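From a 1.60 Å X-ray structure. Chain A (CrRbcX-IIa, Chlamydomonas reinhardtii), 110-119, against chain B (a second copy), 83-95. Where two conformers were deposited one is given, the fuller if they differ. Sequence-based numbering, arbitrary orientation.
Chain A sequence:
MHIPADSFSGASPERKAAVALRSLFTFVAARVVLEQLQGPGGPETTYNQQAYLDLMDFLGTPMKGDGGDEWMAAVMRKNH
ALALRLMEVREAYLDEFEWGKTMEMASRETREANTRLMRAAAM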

ATOM      1  N   THR A 110       9.533  -2.064 -10.804  1.00 11.07           N
ATOM      2  CA  THR A 110       9.959  -3.418 -10.461  1.00 11.67           C
ATOM      3  C   THR A 110      10.903  -3.964 -11.539  1.00 12.66           C
ATOM      4  O   THR A 110      11.985  -4.488 -11.236  1.00 12.95           O
ATOM      5  N   ARG A 111      10.486  -3.836 -12.787  1.00 13.01           N
ATOM      6  CA  ARG A 111      11.340  -4.245 -13.922  1.00 15.19           C
ATOM      7  C   ARG A 111      12.662  -3.503 -13.916  1.00 15.62           C
ATOM      8  O   ARG A 111      13.738  -4.114 -14.105  1.00 16.25           O
ATOM      9  N   GLU A 112      12.612  -2.200 -13.685  0.50 15.48           N
ATOM     10  CA  GLU A 112      13.813  -1.382 -13.697  0.50 15.82           C
ATOM     11  C   GLU A 112      14.750  -1.743 -12.563  0.50 15.83           C
ATOM     12  O   GLU A 112      15.968  -1.793 -12.751  0.50 15.89           O
ATOM     13  N   ALA A 113      14.192  -2.008 -11.388  1.00 14.57           N
ATOM     14  CA  ALA A 113      15.044  -2.408 -10.272  1.00 14.98           C
ATOM     15  C   ALA A 113      15.752  -3.730 -10.571  1.00 14.21           C
ATOM     16  O   ALA A 113      16.947  -3.883 -10.259  1.00 14.29           O
ATOM     17  N   ASN A 114      15.032  -4.691 -11.150  1.00 13.80           N
ATOM     18  CA  ASN A 114      15.622  -5.964 -11.521  1.00 14.20           C
ATOM     19  C   ASN A 114      16.736  -5.717 -12.533  1.00 16.42           C
ATOM     20  O   ASN A 114      17.824  -6.265 -12.407  1.00 16.42           O
ATOM     21  N   THR A 115      16.480  -4.862 -13.515  1.00 16.38           N
ATOM     22  CA  THR A 115      17.511  -4.568 -14.537  1.00 18.27           C
ATOM     23  C   THR A 115      18.735  -3.941 -13.939  1.00 19.44           C
ATOM     24  O   THR A 115      19.857  -4.309 -14.316  1.00 19.79           O
ATOM     25  N   ARG A 116      18.552  -3.000 -13.016  0.70 20.20           N
ATOM     26  CA  ARG A 116      19.675  -2.352 -12.338  0.70 21.86           C
ATOM     27  C   ARG A 116      20.545  -3.393 -11.624  0.70 22.34           C
ATOM     28  O   ARG A 116      21.772  -3.395 -11.763  0.70 21.08           O
ATOM     29  N   LEU A 117      19.893  -4.293 -10.892  1.00 21.54           N
ATOM     30  CA  LEU A 117      20.601  -5.334 -10.144  1.00 22.39           C
ATOM     31  C   LEU A 117      21.317  -6.308 -11.065  1.00 22.65           C
ATOM     32  O   LEU A 117      22.453  -6.674 -10.813  1.00 22.56           O
HETATM   33  N   MSE A 118      20.672  -6.681 -12.162  1.00 24.36           N
HETATM   34  CA  MSE A 118      21.294  -7.566 -13.148  1.00 27.84           C
HETATM   35  C   MSE A 118      22.520  -6.918 -13.760  1.00 28.70           C
HETATM   36  O   MSE A 118      23.572  -7.563 -13.899  1.00 29.87           O
ATOM     37  N   ARG A 119      22.413  -5.639 -14.104  1.00 27.02           N
ATOM     38  CA  ARG A 119      23.538  -4.924 -14.724  1.00 29.48           C
ATOM     39  C   ARG A 119      24.697  -4.786 -13.731  1.00 29.34           C
ATOM     40  O   ARG A 119      25.872  -4.874 -14.128  1.00 29.39           O
TER
ATOM     41  N   ALA B  83      18.841 -14.543  -5.246  1.00 13.37           N
ATOM     42  CA  ALA B  83      18.363 -13.217  -5.693  1.00 13.05           C
ATOM     43  C   ALA B  83      17.779 -13.302  -7.102  1.00 14.36           C
ATOM     44  O   ALA B  83      16.723 -12.711  -7.354  1.00 14.89           O
ATOM     45  N   LEU B  84      18.447 -14.027  -8.001  1.00 14.55           N
ATOM     46  CA  LEU B  84      17.917 -14.155  -9.365  1.00 15.12           C
ATOM     47  C   LEU B  84      16.524 -14.753  -9.362  1.00 14.49           C
ATOM     48  O   LEU B  84      15.644 -14.293 -10.098  1.00 14.03           O
ATOM     49  N   ARG B  85      16.318 -15.758  -8.528  1.00 12.84           N
ATOM     50  CA  ARG B  85      15.055 -16.408  -8.451  1.00 13.02           C
ATOM     51  C   ARG B  85      13.994 -15.468  -7.853  1.00 12.90           C
ATOM     52  O   ARG B  85      12.890 -15.388  -8.381  1.00 12.44           O
ATOM     53  N   LEU B  86      14.345 -14.751  -6.792  1.00 11.75           N
ATOM     54  CA  LEU B  86      13.397 -13.790  -6.193  1.00 11.67           C
ATOM     55  C   LEU B  86      13.023 -12.701  -7.205  1.00 12.46           C
ATOM     56  O   LEU B  86      11.876 -12.273  -7.248  1.00 12.75           O
HETATM   57  N   MSE B  87      14.009 -12.189  -7.952  1.00 12.68           N
HETATM   58  CA  MSE B  87      13.770 -11.165  -8.980  1.00 13.84           C
HETATM   59  C   MSE B  87      12.830 -11.679 -10.049  1.00 13.44           C
HETATM   60  O   MSE B  87      11.911 -10.957 -10.463  1.00 12.93           O
ATOM     61  N   GLU B  88      13.032 -12.921 -10.487  1.00 13.08           N
ATOM     62  CA  GLU B  88      12.200 -13.532 -11.514  1.00 13.87           C
ATOM     63  C   GLU B  88      10.740 -13.601 -11.045  1.00 13.50           C
ATOM     64  O   GLU B  88       9.806 -13.269 -11.795  1.00 13.77           O
ATOM     65  N   VAL B  89      10.562 -14.043  -9.813  1.00 12.70           N
ATOM     66  CA  VAL B  89       9.242 -14.287  -9.274  1.00 11.86           C
ATOM     67  C   VAL B  89       8.519 -12.972  -9.037  1.00 12.08           C
ATOM     68  O   VAL B  89       7.340 -12.860  -9.375  1.00 11.26           O
ATOM     69  N   ARG B  90       9.201 -11.967  -8.487  1.00 11.11           N
ATOM     70  CA  ARG B  90       8.494 -10.696  -8.262  1.00 11.27           C
ATOM     71  C   ARG B  90       8.090 -10.012  -9.579  1.00 12.10           C
ATOM     72  O   ARG B  90       7.067  -9.365  -9.638  1.00 13.52           O
ATOM     73  N   GLU B  91       8.870 -10.195 -10.644  1.00 12.04           N
ATOM     74  CA  GLU B  91       8.512  -9.688 -11.953  1.00 12.32           C
ATOM     75  C   GLU B  91       7.369 -10.494 -12.587  1.00 12.16           C
ATOM     76  O   GLU B  91       6.409  -9.905 -13.123  1.00 11.44           O
ATOM     77  N   ALA B  92       7.424 -11.811 -12.475  1.00 10.57           N
ATOM     78  CA  ALA B  92       6.337 -12.662 -12.948  1.00 11.10           C
ATOM     79  C   ALA B  92       5.031 -12.306 -12.236  1.00 11.02           C
ATOM     80  O   ALA B  92       3.931 -12.357 -12.816  1.00 12.12           O
ATOM     81  N   TYR B  93       5.142 -11.903 -10.984  1.00 10.42           N
ATOM     82  CA  TYR B  93       3.946 -11.659 -10.177  1.00 10.56           C
ATOM     83  C   TYR B  93       3.180 -10.445 -10.686  1.00 10.82           C
ATOM     84  O   TYR B  93       1.982 -10.326 -10.446  1.00 11.46           O
ATOM     85  N   LEU B  94       3.855  -9.543 -11.378  1.00 11.14           N
ATOM     86  CA  LEU B  94       3.188  -8.367 -11.945  1.00 11.34           C
ATOM     87  C   LEU B  94       2.015  -8.769 -12.840  1.00 12.53           C
ATOM     88  O   LEU B  94       1.047  -8.019 -12.959  1.00 14.89           O
ATOM     89  N   ASP B  95       2.116  -9.926 -13.476  1.00 13.48           N
ATOM     90  CA  ASP B  95       1.080 -10.410 -14.385  1.00 15.66           C
ATOM     91  C   ASP B  95       0.008 -11.232 -13.695  1.00 16.35           C
ATOM     92  O   ASP B  95      -1.006 -11.558 -14.312  1.00 18.94           O
TER

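The two helices, 110-119 of chain A and 83-93 of chain B, run nearly antiparallel: their N-to-C directions differ by 161°, their axes approach to 9.9 Å, and the two stretches bury 560 Å² in sum. The tightest backbone register pairs Asn A114 with Met B87, CA to CA 6.1 Å. The CA-to-CB bonds of Thr A110, Asn A114 and Leu A117 point toward chain B, and those of Met B87, Arg B90 and Leu B94 toward chain A. Glu A112, Thr A115, Glu B88 and Val B89 point away and make no contact.

The polar interactions centre on Asn A114, whose chi1 of -77° (m) carries its amide into the interface. Both ends of that amide are used. Its OD1 accepts two hydrogen bonds from Arg B90, from NE and from NH2, each 2.9 Å long with N-H...O angles of 147° and 146°; OD1 lies near the guanidinium plane, at its edge, as a forked acceptor should. Its ND2 donates to the backbone O of Met B87 at 2.9 Å (130°) and to OE1 of Glu B91 at 3.0 Å (158°), the second being much the straighter. The Met B87 O also accepts the helical bond from the Glu B91 N, at 3.1 Å, so Asn A114 adds to the helix bonding without replacing it. Arg B90 reaches its partner with chi1 p and chi2 and chi3 both t, an extended chain; Glu B91 starts sideways, but chi1 and chi2, both t, bring its carboxylate nearer.

One water extends this network. It donates to OE1 of Glu B91 at 2.6 Å and to the backbone O of Arg A111 at 3.2 Å, so OE1 receives both the water and the asparagine amide.

Apolar packing flanks the polar centre along the helices. Towards the C-terminal end of the chain A stretch, the CE of selenomethionine Met B87 (chi1 m, chi2 t, chi3 p) lies 3.5 Å from CB of Leu A117 and 3.6 Å from CG of Met A118. Met A118, also selenomethionine, leaves its helix sideways, but with all three chi angles m its SE comes to 3.2 Å from CD2 of Leu B84, a close contact. At the other end, CD1 of Leu B94 (m, t) sits 4.2 Å from CB of Thr A110 and 4.1 Å from CG of Arg A111.

Aliphatic groups also pack around Arg B90: its CG is 4.0 Å from CG2 of Thr A110, and its NH2 is 3.7 Å from CB of Ala A113.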

ATOM      1  CB  THR A 110       8.789  -4.376 -10.255  1.00 11.85           C
ATOM      2  OG1 THR A 110       8.019  -3.947  -9.116  1.00 10.25           O
ATOM      3  CG2 THR A 110       9.272  -5.790 -10.010  1.00 11.69           C
ATOM      4  CB  ARG A 111      10.585  -4.048 -15.242  1.00 15.40           C
ATOM      5  CG  ARG A 111       9.395  -4.988 -15.390  1.00 16.32           C
ATOM      6  CD  ARG A 111       8.767  -4.891 -16.780  1.00 17.75           C
ATOM      7  NE  ARG A 111       8.150  -3.592 -17.052  1.00 19.98           N
ATOM      8  CZ  ARG A 111       6.842  -3.332 -16.924  1.00 19.27           C
ATOM      9  NH1 ARG A 111       5.985  -4.272 -16.542  1.00 19.35           N
ATOM     10  NH2 ARG A 111       6.386  -2.119 -17.195  1.00 20.66           N
ATOM     11  CB  GLU A 112      13.493   0.081 -13.659  0.50 16.51           C
ATOM     12  CG  GLU A 112      12.863   0.508 -14.963  0.50 17.01           C
ATOM     13  CD  GLU A 112      12.360   1.914 -14.930  0.50 17.88           C
ATOM     14  OE1 GLU A 112      12.121   2.479 -13.836  0.50 21.20           O
ATOM     15  OE2 GLU A 112      12.165   2.432 -16.038  0.50 20.07           O
ATOM     16  CB  ALA A 113      14.242  -2.496  -8.987  1.00 14.34           C
ATOM     17  CB  ASN A 114      14.597  -6.929 -12.118  1.00 13.98           C
ATOM     18  CG  ASN A 114      13.702  -7.583 -11.087  1.00 13.38           C
ATOM     19  OD1 ASN A 114      13.861  -7.395  -9.890  1.00 14.61           O
ATOM     20  ND2 ASN A 114      12.746  -8.371 -11.563  1.00 13.75           N
ATOM     21  CB  THR A 115      16.937  -3.686 -15.667  1.00 18.68           C
ATOM     22  OG1 THR A 115      15.913  -4.431 -16.321  1.00 18.95           O
ATOM     23  CG2 THR A 115      18.033  -3.292 -16.699  1.00 19.77           C
ATOM     24  CB  ARG A 116      19.209  -1.264 -11.359  0.70 23.43           C
ATOM     25  CG  ARG A 116      18.947   0.060 -12.056  0.70 24.29           C
ATOM     26  CD  ARG A 116      18.942   1.240 -11.079  0.70 26.26           C
ATOM     27  NE  ARG A 116      18.239   0.965  -9.832  0.70 27.98           N
ATOM     28  CZ  ARG A 116      16.922   1.051  -9.634  0.70 28.24           C
ATOM     29  NH1 ARG A 116      16.429   0.772  -8.430  0.70 28.38           N
ATOM     30  NH2 ARG A 116      16.094   1.392 -10.605  0.70 27.19           N
ATOM     31  CB  LEU A 117      19.646  -6.065  -9.205  1.00 23.74           C
ATOM     32  CG  LEU A 117      19.254  -5.249  -7.972  1.00 25.47           C
ATOM     33  CD1 LEU A 117      17.999  -5.798  -7.301  1.00 27.81           C
ATOM     34  CD2 LEU A 117      20.408  -5.199  -6.979  1.00 27.00           C
HETATM   35  CB  MSE A 118      20.274  -7.901 -14.235  1.00 31.82           C
HETATM   36  CG  MSE A 118      19.213  -8.884 -13.804  1.00 35.18           C
HETATM   37 SE   MSE A 118      20.060 -10.527 -13.206  1.00 44.67          SE
HETATM   38  CE  MSE A 118      20.596 -11.213 -14.965  1.00 39.46           C
ATOM     39  CB  ARG A 119      23.122  -3.565 -15.317  1.00 32.47           C
ATOM     40  CG  ARG A 119      22.589  -3.692 -16.741  1.00 36.69           C
ATOM     41  CD  ARG A 119      22.004  -2.431 -17.375  1.00 39.56           C
ATOM     42  NE  ARG A 119      21.117  -2.779 -18.493  1.00 42.12           N
ATOM     43  CZ  ARG A 119      21.502  -3.023 -19.752  1.00 49.40           C
ATOM     44  NH1 ARG A 119      22.783  -2.952 -20.120  1.00 53.38           N
ATOM     45  NH2 ARG A 119      20.586  -3.330 -20.668  1.00 50.70           N
TER
ATOM     46  CB  ALA B  83      19.457 -12.186  -5.648  1.00 13.49           C
ATOM     47  CB  LEU B  84      18.804 -14.998 -10.275  1.00 16.91           C
ATOM     48  CG  LEU B  84      20.164 -14.432 -10.690  1.00 19.03           C
ATOM     49  CD1 LEU B  84      20.817 -15.432 -11.626  1.00 20.63           C
ATOM     50  CD2 LEU B  84      20.078 -13.084 -11.321  1.00 19.66           C
ATOM     51  CB  ARG B  85      15.150 -17.673  -7.625  1.00 13.81           C
ATOM     52  CG  ARG B  85      13.848 -18.405  -7.447  1.00 13.68           C
ATOM     53  CD  ARG B  85      13.240 -18.861  -8.769  1.00 15.01           C
ATOM     54  NE  ARG B  85      11.989 -19.564  -8.532  1.00 16.80           N
ATOM     55  CZ  ARG B  85      11.002 -19.672  -9.418  1.00 18.72           C
ATOM     56  NH1 ARG B  85      11.106 -19.116 -10.616  1.00 20.67           N
ATOM     57  NH2 ARG B  85       9.904 -20.330  -9.091  1.00 20.89           N
ATOM     58  CB  LEU B  86      14.015 -13.168  -4.937  1.00 11.67           C
ATOM     59  CG  LEU B  86      14.191 -14.109  -3.757  1.00 11.71           C
ATOM     60  CD1 LEU B  86      15.139 -13.501  -2.716  1.00 12.15           C
ATOM     61  CD2 LEU B  86      12.858 -14.402  -3.114  1.00 12.56           C
HETATM   62  CB  MSE B  87      15.115 -10.742  -9.577  1.00 15.60           C
HETATM   63  CG  MSE B  87      15.844  -9.840  -8.594  1.00 16.89           C
HETATM   64 SE   MSE B  87      17.797  -9.972  -8.909  1.00 26.97          SE
HETATM   65  CE  MSE B  87      17.870  -8.828 -10.473  1.00 25.14           C
ATOM     66  CB  GLU B  88      12.747 -14.933 -11.857  1.00 16.24           C
ATOM     67  CG  GLU B  88      11.878 -15.803 -12.750  1.00 19.70           C
ATOM     68  CD  GLU B  88      12.379 -17.227 -12.965  1.00 23.85           C
ATOM     69  OE1 GLU B  88      13.201 -17.790 -12.185  1.00 24.89           O
ATOM     70  OE2 GLU B  88      11.799 -17.837 -13.884  1.00 29.29           O
ATOM     71  CB  VAL B  89       9.321 -15.135  -7.995  1.00 12.76           C
ATOM     72  CG1 VAL B  89       7.987 -15.223  -7.298  1.00 12.54           C
ATOM     73  CG2 VAL B  89       9.815 -16.554  -8.314  1.00 12.62           C
ATOM     74  CB  ARG B  90       9.273  -9.756  -7.342  1.00 10.96           C
ATOM     75  CG  ARG B  90      10.443  -9.041  -7.970  1.00 11.06           C
ATOM     76  CD  ARG B  90      11.120  -8.141  -6.931  1.00 11.35           C
ATOM     77  NE  ARG B  90      12.261  -7.438  -7.492  1.00 12.14           N
ATOM     78  CZ  ARG B  90      12.919  -6.452  -6.872  1.00 13.23           C
ATOM     79  NH1 ARG B  90      12.581  -6.036  -5.660  1.00 13.56           N
ATOM     80  NH2 ARG B  90      13.946  -5.861  -7.489  1.00 14.91           N
ATOM     81  CB  GLU B  91       9.752  -9.677 -12.859  1.00 14.08           C
ATOM     82  CG  GLU B  91       9.463  -9.078 -14.229  1.00 15.50           C
ATOM     83  CD  GLU B  91      10.690  -8.614 -15.003  1.00 17.84           C
ATOM     84  OE1 GLU B  91      11.776  -8.380 -14.409  1.00 18.59           O
ATOM     85  OE2 GLU B  91      10.533  -8.445 -16.245  1.00 20.28           O
ATOM     86  CB  ALA B  92       6.667 -14.134 -12.777  1.00 10.99           C
ATOM     87  CB  TYR B  93       4.298 -11.542  -8.691  1.00 10.24           C
ATOM     88  CG  TYR B  93       3.095 -11.469  -7.798  1.00 10.49           C
ATOM     89  CD1 TYR B  93       2.868 -10.337  -7.016  1.00 10.81           C
ATOM     90  CD2 TYR B  93       2.214 -12.520  -7.716  1.00 10.19           C
ATOM     91  CE1 TYR B  93       1.759 -10.269  -6.204  1.00 11.00           C
ATOM     92  CE2 TYR B  93       1.101 -12.478  -6.882  1.00 10.73           C
ATOM     93  CZ  TYR B  93       0.883 -11.347  -6.121  1.00 11.10           C
ATOM     94  OH  TYR B  93      -0.240 -11.284  -5.302  1.00 11.77           O
ATOM     95  CB  LEU B  94       4.171  -7.559 -12.760  1.00 11.43           C
ATOM     96  CG  LEU B  94       5.366  -6.996 -12.010  1.00 11.35           C
ATOM     97  CD1 LEU B  94       6.338  -6.350 -12.984  1.00 11.67           C
ATOM     98  CD2 LEU B  94       4.894  -6.016 -10.962  1.00 11.13           C
ATOM     99  CB  ASP B  95       1.718 -11.227 -15.528  1.00 17.32           C
ATOM    100  CG  ASP B  95       2.560 -10.370 -16.438  1.00 18.47           C
ATOM    101  OD1 ASP B  95       2.253  -9.171 -16.600  1.00 21.45           O
ATOM    102  OD2 ASP B  95       3.576 -10.890 -16.953  1.00 23.50           O
TER
HETATM  103  O   HOH W   1      13.439  -6.879 -15.706  1.00 19.09           O